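Local coordinates for urea carboxylase (Thermus thermophilus, PDB 3OEP), which is of unknown function but is a KipI-KipA homologue, not the allophanate hydrolase once supposed, and may bind ATP, at residues L392-G397 against A407-P412; V421-L426 against W478-A483; P396-A401 against L436-P441. All blocks are in the same frame, centred on the assembly; numbering follows the deposited sequence.

Contact 1 (L392-G397 against A407-P412); sequences LRLLPG and ALCSGP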
# COMPACT_ATOMS: atom_id res chain seq x y z
N LEU A 392 6.57 1.14 -21.68
CA LEU A 392 5.50 1.56 -20.78
C LEU A 392 4.81 2.80 -21.33
O LEU A 392 5.44 3.84 -21.51
CB LEU A 392 6.05 1.88 -19.39
CG LEU A 392 6.79 0.75 -18.68
CD1 LEU A 392 7.21 1.23 -17.30
CD2 LEU A 392 5.92 -0.50 -18.58
N ARG A 393 3.52 2.68 -21.58
CA ARG A 393 2.71 3.83 -22.00
C ARG A 393 2.45 4.76 -20.83
O ARG A 393 2.14 4.31 -19.72
CB ARG A 393 1.40 3.34 -22.61
CG ARG A 393 1.60 2.67 -23.95
CD ARG A 393 0.35 1.95 -24.38
NE ARG A 393 0.20 0.68 -23.67
CZ ARG A 393 -0.74 -0.22 -23.93
NH1 ARG A 393 -1.63 -0.01 -24.89
NH2 ARG A 393 -0.78 -1.35 -23.23
N LEU A 394 2.58 6.07 -21.08
CA LEU A 394 2.38 7.08 -20.05
C LEU A 394 1.15 7.92 -20.34
O LEU A 394 0.88 8.26 -21.49
CB LEU A 394 3.58 8.03 -19.96
CG LEU A 394 4.84 7.59 -19.23
CD1 LEU A 394 5.81 8.77 -19.25
CD2 LEU A 394 4.56 7.14 -17.81
N LEU A 395 0.42 8.23 -19.27
CA LEU A 395 -0.70 9.16 -19.30
C LEU A 395 -0.30 10.38 -18.46
O LEU A 395 0.53 10.26 -17.57
CB LEU A 395 -1.94 8.51 -18.66
CG LEU A 395 -2.32 7.12 -19.17
CD1 LEU A 395 -3.35 6.47 -18.25
CD2 LEU A 395 -2.83 7.22 -20.59
N PRO A 396 -0.90 11.54 -18.75
CA PRO A 396 -0.69 12.68 -17.86
C PRO A 396 -1.13 12.41 -16.42
O PRO A 396 -2.17 11.79 -16.19
CB PRO A 396 -1.57 13.78 -18.48
CG PRO A 396 -1.63 13.42 -19.91
CD PRO A 396 -1.64 11.93 -19.97
N GLY A 397 -0.33 12.89 -15.47
CA GLY A 397 -0.62 12.77 -14.06
C GLY A 397 -1.18 14.05 -13.48
O GLY A 397 -1.27 15.07 -14.17
N ALA A 407 10.92 14.77 -20.70
CA ALA A 407 12.10 14.12 -20.10
C ALA A 407 11.91 12.61 -19.92
O ALA A 407 12.82 11.82 -20.21
CB ALA A 407 12.42 14.75 -18.75
N LEU A 408 10.73 12.22 -19.46
CA LEU A 408 10.42 10.81 -19.25
C LEU A 408 10.46 10.02 -20.56
O LEU A 408 10.87 8.87 -20.57
CB LEU A 408 9.06 10.65 -18.57
CG LEU A 408 9.06 10.97 -17.08
CD1 LEU A 408 7.65 11.23 -16.56
CD2 LEU A 408 9.73 9.85 -16.29
N CYS A 409 10.05 10.65 -21.67
CA CYS A 409 10.07 9.99 -22.97
C CYS A 409 11.38 10.17 -23.75
O CYS A 409 11.51 9.66 -24.87
CB CYS A 409 8.90 10.49 -23.82
SG CYS A 409 7.27 10.10 -23.14
N SER A 410 12.36 10.88 -23.17
CA SER A 410 13.52 11.35 -23.94
C SER A 410 14.61 10.31 -24.20
O SER A 410 15.39 10.45 -25.14
CB SER A 410 14.15 12.57 -23.25
OG SER A 410 14.83 12.22 -22.05
N GLY A 411 14.65 9.27 -23.37
CA GLY A 411 15.64 8.21 -23.50
C GLY A 411 15.35 7.11 -22.51
O GLY A 411 14.43 7.23 -21.70
N PRO A 412 16.13 6.02 -22.55
CA PRO A 412 15.86 4.88 -21.68
C PRO A 412 16.15 5.14 -20.20
O PRO A 412 17.10 5.87 -19.85
CB PRO A 412 16.79 3.79 -22.22
CG PRO A 412 17.88 4.52 -22.90
CD PRO A 412 17.26 5.77 -23.46
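The backbones of Leu394 and Cys409 come no nearer than 8.7 Å between their CA atoms, so strand 390-396 and the end of helix 402-408 meet through side chains alone. This is helix-on-sheet packing in the cyclophilin-like domain of the carboxyltransferase A and B family. The strand belongs to the seven-stranded mixed sheet of that domain. The helix follows it in the chain after a short loop and folds back on it.

Leu394 carries the contact from the strand side. Its CD1 methyl lies 3.8 Å from CB of Leu408. The same methyl is 4.1 Å from CD1 of Leu408, so one branch of Leu394 touches both the root and one tip of its partner. The two leucine side chains cross at about a right angle. In Leu394, chi1 of -79° puts CG beside the backbone N, and chi2 near 180° carries CD1 out to the helix. Around the pair, Phe491, Ala470 and Val472 pack on Leu394, while Ala470 and Val430 pack on Leu408. The contact is thus part of the apolar layer between helix and sheet, and no hydrogen bond crosses it.

Next in the chain, the carbonyl of Ala407 takes two bonds, from N and OG of Ser410. The hydroxyl bond is 2.8 Å from Ser410 OG to Ala407 O, with the donor tilted 21° from the carbonyl plane. At the margin of the contact, the thiol sulfur SG of Cys409 approaches Leu394 CD1 at 4.4 Å.

Contact 2 (V421-L426 against W478-A483); sequences VGVELL and WLLGQA
Val423 on strand 422-426 faces the turn Leu480-Ala483, which overlaps the end of the short, weakly bonded helix 477-480. The strand is part of the seven-stranded mixed sheet of the cyclophilin-like domain, and the turn packs against it. The side chain of Val423 makes the whole contact from the strand side. Its CB points toward the turn and splits into two methyls. CG1 is anti to the backbone N (chi1 -178°), which leaves CG2 beside that N and anti to the carbonyl carbon. CG1 reaches the methyl CB of Ala483 at 4.1 Å. CG2 does more. It lies 4.0 Å from CB of Ala483 and 4.1 Å from CB of Leu480. It also lies 3.9 Å from the carbonyl O of Leu480, a van der Waals touch. Both methyls of the valine therefore share the Ala483 methyl, and only CG2 goes on to Leu480.

The two partners are brought together by the turn, which is of type I. Its closing bond, from N of Ala483 to O of Leu480, is weak at 3.3 Å. The turn places residues three apart in sequence side by side, so that one valine can touch both.

Outward, Val415 and Leu457 pack on Val423, and Val455 and Leu392 pack on Leu480. The far side of the turn is tied by polar bonds instead. The Gln482 amide reaches Asp254 and the backbone of Val330 and Arg331, while Gly481 O accepts from Arg331. The turn thus links the 422-426 sheet to the part of the chain that holds strand 331-336. All three touching residues are buried, and no hydrogen bond joins the two segments. Their direct contact therefore depends on apolar fit, while polar bonds to other residues hold the turn.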
# COMPACT_ATOMS: atom_id res chain seq x y z
N VAL A 421 6.04 -1.96 -3.33
CA VAL A 421 5.74 -0.55 -3.10
C VAL A 421 5.92 0.25 -4.39
O VAL A 421 5.09 1.09 -4.74
CB VAL A 421 6.61 0.05 -1.96
CG1 VAL A 421 6.39 1.55 -1.84
CG2 VAL A 421 6.31 -0.65 -0.64
N GLY A 422 7.02 -0.01 -5.09
CA GLY A 422 7.24 0.64 -6.37
C GLY A 422 8.54 0.27 -7.05
O GLY A 422 9.30 -0.57 -6.56
N VAL A 423 8.79 0.91 -8.18
CA VAL A 423 9.96 0.65 -9.01
C VAL A 423 10.73 1.95 -9.13
O VAL A 423 10.21 2.94 -9.66
CB VAL A 423 9.55 0.14 -10.41
CG1 VAL A 423 10.77 -0.19 -11.26
CG2 VAL A 423 8.66 -1.10 -10.27
N GLU A 424 11.95 1.95 -8.61
CA GLU A 424 12.84 3.11 -8.61
C GLU A 424 13.69 3.14 -9.88
O GLU A 424 14.26 2.13 -10.28
CB GLU A 424 13.75 3.06 -7.39
CG GLU A 424 14.54 4.32 -7.14
CD GLU A 424 15.40 4.21 -5.90
OE1 GLU A 424 14.98 4.72 -4.84
OE2 GLU A 424 16.49 3.60 -5.99
N LEU A 425 13.77 4.31 -10.52
CA LEU A 425 14.38 4.42 -11.84
C LEU A 425 15.65 5.28 -11.89
O LEU A 425 15.75 6.30 -11.21
CB LEU A 425 13.37 5.00 -12.82
CG LEU A 425 12.08 4.21 -13.03
CD1 LEU A 425 11.20 4.91 -14.05
CD2 LEU A 425 12.39 2.78 -13.45
N LEU A 426 16.60 4.83 -12.71
CA LEU A 426 17.79 5.58 -13.05
C LEU A 426 17.70 5.98 -14.52
O LEU A 426 17.35 5.16 -15.37
CB LEU A 426 19.04 4.72 -12.84
CG LEU A 426 19.38 4.41 -11.39
CD1 LEU A 426 20.48 3.34 -11.33
CD2 LEU A 426 19.82 5.66 -10.67
N TRP A 478 1.28 -4.70 -15.10
CA TRP A 478 1.71 -6.09 -14.86
C TRP A 478 3.20 -6.27 -15.12
O TRP A 478 3.87 -7.05 -14.44
CB TRP A 478 0.89 -7.08 -15.72
CG TRP A 478 1.23 -7.06 -17.18
CD1 TRP A 478 0.75 -6.19 -18.12
CD2 TRP A 478 2.13 -7.94 -17.88
NE1 TRP A 478 1.29 -6.46 -19.35
CE2 TRP A 478 2.14 -7.53 -19.23
CE3 TRP A 478 2.92 -9.02 -17.50
CZ2 TRP A 478 2.91 -8.18 -20.20
CZ3 TRP A 478 3.68 -9.67 -18.46
CH2 TRP A 478 3.68 -9.24 -19.80
N LEU A 479 3.74 -5.53 -16.08
CA LEU A 479 5.17 -5.59 -16.37
C LEU A 479 5.99 -5.17 -15.16
O LEU A 479 7.01 -5.79 -14.86
CB LEU A 479 5.52 -4.72 -17.58
CG LEU A 479 4.98 -5.17 -18.93
CD1 LEU A 479 5.14 -4.04 -19.95
CD2 LEU A 479 5.68 -6.42 -19.42
N LEU A 480 5.54 -4.13 -14.46
CA LEU A 480 6.28 -3.64 -13.30
C LEU A 480 6.19 -4.59 -12.11
O LEU A 480 7.04 -4.54 -11.21
CB LEU A 480 5.82 -2.23 -12.93
CG LEU A 480 6.11 -1.21 -14.03
CD1 LEU A 480 5.65 0.17 -13.61
CD2 LEU A 480 7.61 -1.21 -14.40
N GLY A 481 5.17 -5.46 -12.12
CA GLY A 481 5.11 -6.59 -11.20
C GLY A 481 6.23 -7.60 -11.43
O GLY A 481 6.47 -8.47 -10.59
N GLN A 482 6.90 -7.50 -12.58
CA GLN A 482 7.99 -8.41 -12.94
C GLN A 482 9.32 -7.67 -13.10
O GLN A 482 10.28 -8.22 -13.64
CB GLN A 482 7.64 -9.13 -14.24
CG GLN A 482 6.40 -10.03 -14.11
CD GLN A 482 6.62 -11.19 -13.15
OE1 GLN A 482 7.76 -11.55 -12.84
NE2 GLN A 482 5.52 -11.80 -12.71
N ALA A 483 9.37 -6.43 -12.61
CA ALA A 483 10.58 -5.61 -12.71
C ALA A 483 11.68 -6.15 -11.80
O ALA A 483 11.40 -6.68 -10.72
CB ALA A 483 10.27 -4.16 -12.36

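Contact 3 (P396-A401 against L436-P441); sequences PGPQFA and LSEPTP
Gln399 and Glu438 approach from opposite directions, their amide and carboxylate planes 64° apart, and are joined by one hydrogen bond. It ties the loop after strand 390-396 to strand 437-439 of a small two-stranded antiparallel sheet. NE2 of Gln399 gives its N-H to OE1 of Glu438 at 2.9 Å, nearly straight at 169°. The acceptor lies almost in the amide plane, but the donor comes from above the carboxylate plane, 53° out of it. Pro398 adds to the first shell, with its CG 3.6 Å from the same OE1.

The Gln399 chain bends at chi2, which turns its amide to Glu438. The other end of that amide is fixed too, since OE1 accepts from the backbone N of Lys468. A leucine in place of Gln399 would probably leave Glu438 OE1 and Lys468 N without this amide partner, and the loop less firmly tied to strand 437-439.

Farther out, Arg8 forms a salt bridge with OE2 of Glu438. Tyr6 packs on Pro398, Glu438 and Pro441, so the N-terminal strand 3-8 adjoins the contact. A type I turn from Gly397 to Phe400 presents Pro398 and Gln399; it is closed by Phe400 N bonding to Gly397 O at 3.1 Å.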
# COMPACT_ATOMS: atom_id res chain seq x y z
N PRO A 396 -0.90 11.54 -18.75
CA PRO A 396 -0.69 12.68 -17.86
C PRO A 396 -1.13 12.41 -16.42
O PRO A 396 -2.17 11.79 -16.19
CB PRO A 396 -1.57 13.78 -18.48
CG PRO A 396 -1.63 13.42 -19.91
CD PRO A 396 -1.64 11.93 -19.97
N GLY A 397 -0.33 12.89 -15.47
CA GLY A 397 -0.62 12.77 -14.06
C GLY A 397 -1.18 14.05 -13.48
O GLY A 397 -1.27 15.07 -14.17
N PRO A 398 -1.56 14.02 -12.19
CA PRO A 398 -2.20 15.18 -11.57
C PRO A 398 -1.29 16.41 -11.45
O PRO A 398 -1.79 17.54 -11.36
CB PRO A 398 -2.62 14.65 -10.19
CG PRO A 398 -1.71 13.51 -9.93
CD PRO A 398 -1.46 12.88 -11.27
N GLN A 399 0.03 16.21 -11.46
CA GLN A 399 0.99 17.31 -11.47
C GLN A 399 1.73 17.37 -12.80
O GLN A 399 2.92 17.68 -12.86
CB GLN A 399 1.99 17.17 -10.32
CG GLN A 399 1.41 17.47 -8.95
CD GLN A 399 0.58 16.34 -8.40
OE1 GLN A 399 1.02 15.18 -8.37
NE2 GLN A 399 -0.64 16.66 -7.95
N PHE A 400 1.01 17.08 -13.88
CA PHE A 400 1.58 17.11 -15.22
C PHE A 400 2.36 18.40 -15.48
O PHE A 400 1.90 19.50 -15.15
CB PHE A 400 0.48 16.96 -16.27
CG PHE A 400 0.98 17.04 -17.68
CD1 PHE A 400 1.04 18.26 -18.34
CD2 PHE A 400 1.41 15.90 -18.34
CE1 PHE A 400 1.52 18.33 -19.65
CE2 PHE A 400 1.89 15.97 -19.64
CZ PHE A 400 1.94 17.19 -20.29
N ALA A 401 3.53 18.23 -16.07
CA ALA A 401 4.32 19.32 -16.60
C ALA A 401 4.89 18.82 -17.91
O ALA A 401 5.41 17.71 -17.97
CB ALA A 401 5.45 19.69 -15.65
N LEU A 436 1.45 19.70 -0.57
CA LEU A 436 0.67 18.99 0.44
C LEU A 436 0.38 17.57 -0.04
O LEU A 436 0.21 17.34 -1.24
CB LEU A 436 -0.66 19.69 0.76
CG LEU A 436 -0.70 20.82 1.79
CD1 LEU A 436 -2.11 21.37 1.87
CD2 LEU A 436 -0.22 20.37 3.16
N SER A 437 0.31 16.64 0.90
CA SER A 437 0.05 15.25 0.56
C SER A 437 -1.33 15.10 -0.06
O SER A 437 -2.30 15.72 0.39
CB SER A 437 0.17 14.34 1.78
OG SER A 437 1.51 14.24 2.21
N GLU A 438 -1.39 14.32 -1.13
CA GLU A 438 -2.67 13.95 -1.71
C GLU A 438 -2.67 12.45 -2.00
O GLU A 438 -1.61 11.81 -1.98
CB GLU A 438 -2.95 14.78 -2.97
CG GLU A 438 -2.12 14.41 -4.18
CD GLU A 438 -2.52 15.21 -5.42
OE1 GLU A 438 -2.23 14.74 -6.54
OE2 GLU A 438 -3.11 16.29 -5.26
N PRO A 439 -3.86 11.88 -2.22
CA PRO A 439 -3.96 10.46 -2.45
C PRO A 439 -3.13 10.01 -3.65
O PRO A 439 -3.12 10.68 -4.69
CB PRO A 439 -5.45 10.24 -2.71
CG PRO A 439 -6.11 11.39 -2.02
CD PRO A 439 -5.19 12.53 -2.21
N THR A 440 -2.44 8.89 -3.49
CA THR A 440 -1.56 8.37 -4.53
C THR A 440 -2.36 7.57 -5.56
O THR A 440 -3.23 6.77 -5.21
CB THR A 440 -0.49 7.47 -3.92
OG1 THR A 440 -1.11 6.44 -3.14
CG2 THR A 440 0.45 8.29 -3.04
N PRO A 441 -2.06 7.78 -6.85
CA PRO A 441 -2.68 7.00 -7.92
C PRO A 441 -1.86 5.76 -8.26
O PRO A 441 -0.64 5.85 -8.29
CB PRO A 441 -2.66 7.98 -9.10
CG PRO A 441 -1.44 8.81 -8.88
CD PRO A 441 -1.18 8.84 -7.39

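Overall arrangement
All three contacts belong to the carboxyltransferase A and B part of the chain. Contacts 1 and 2 reach the same seven-stranded mixed sheet, with centres about 14 Å apart. They touch where Leu392 packs on Leu479 and Leu480. Contact 1 closes before contact 2 opens along the chain. The first segment of contact 3 takes over at the end of that of contact 1, sharing Pro396 and Gly397; their centres are about 15 Å apart. Contact 3 crosses contact 2 in chain order without touching it, about 19 Å between centres and about 8 Å between nearest atoms. Strand 390-396 thus runs from helix 477-480, past helix 402-408, to the loop of contact 3. There the domain meets strand 3-8.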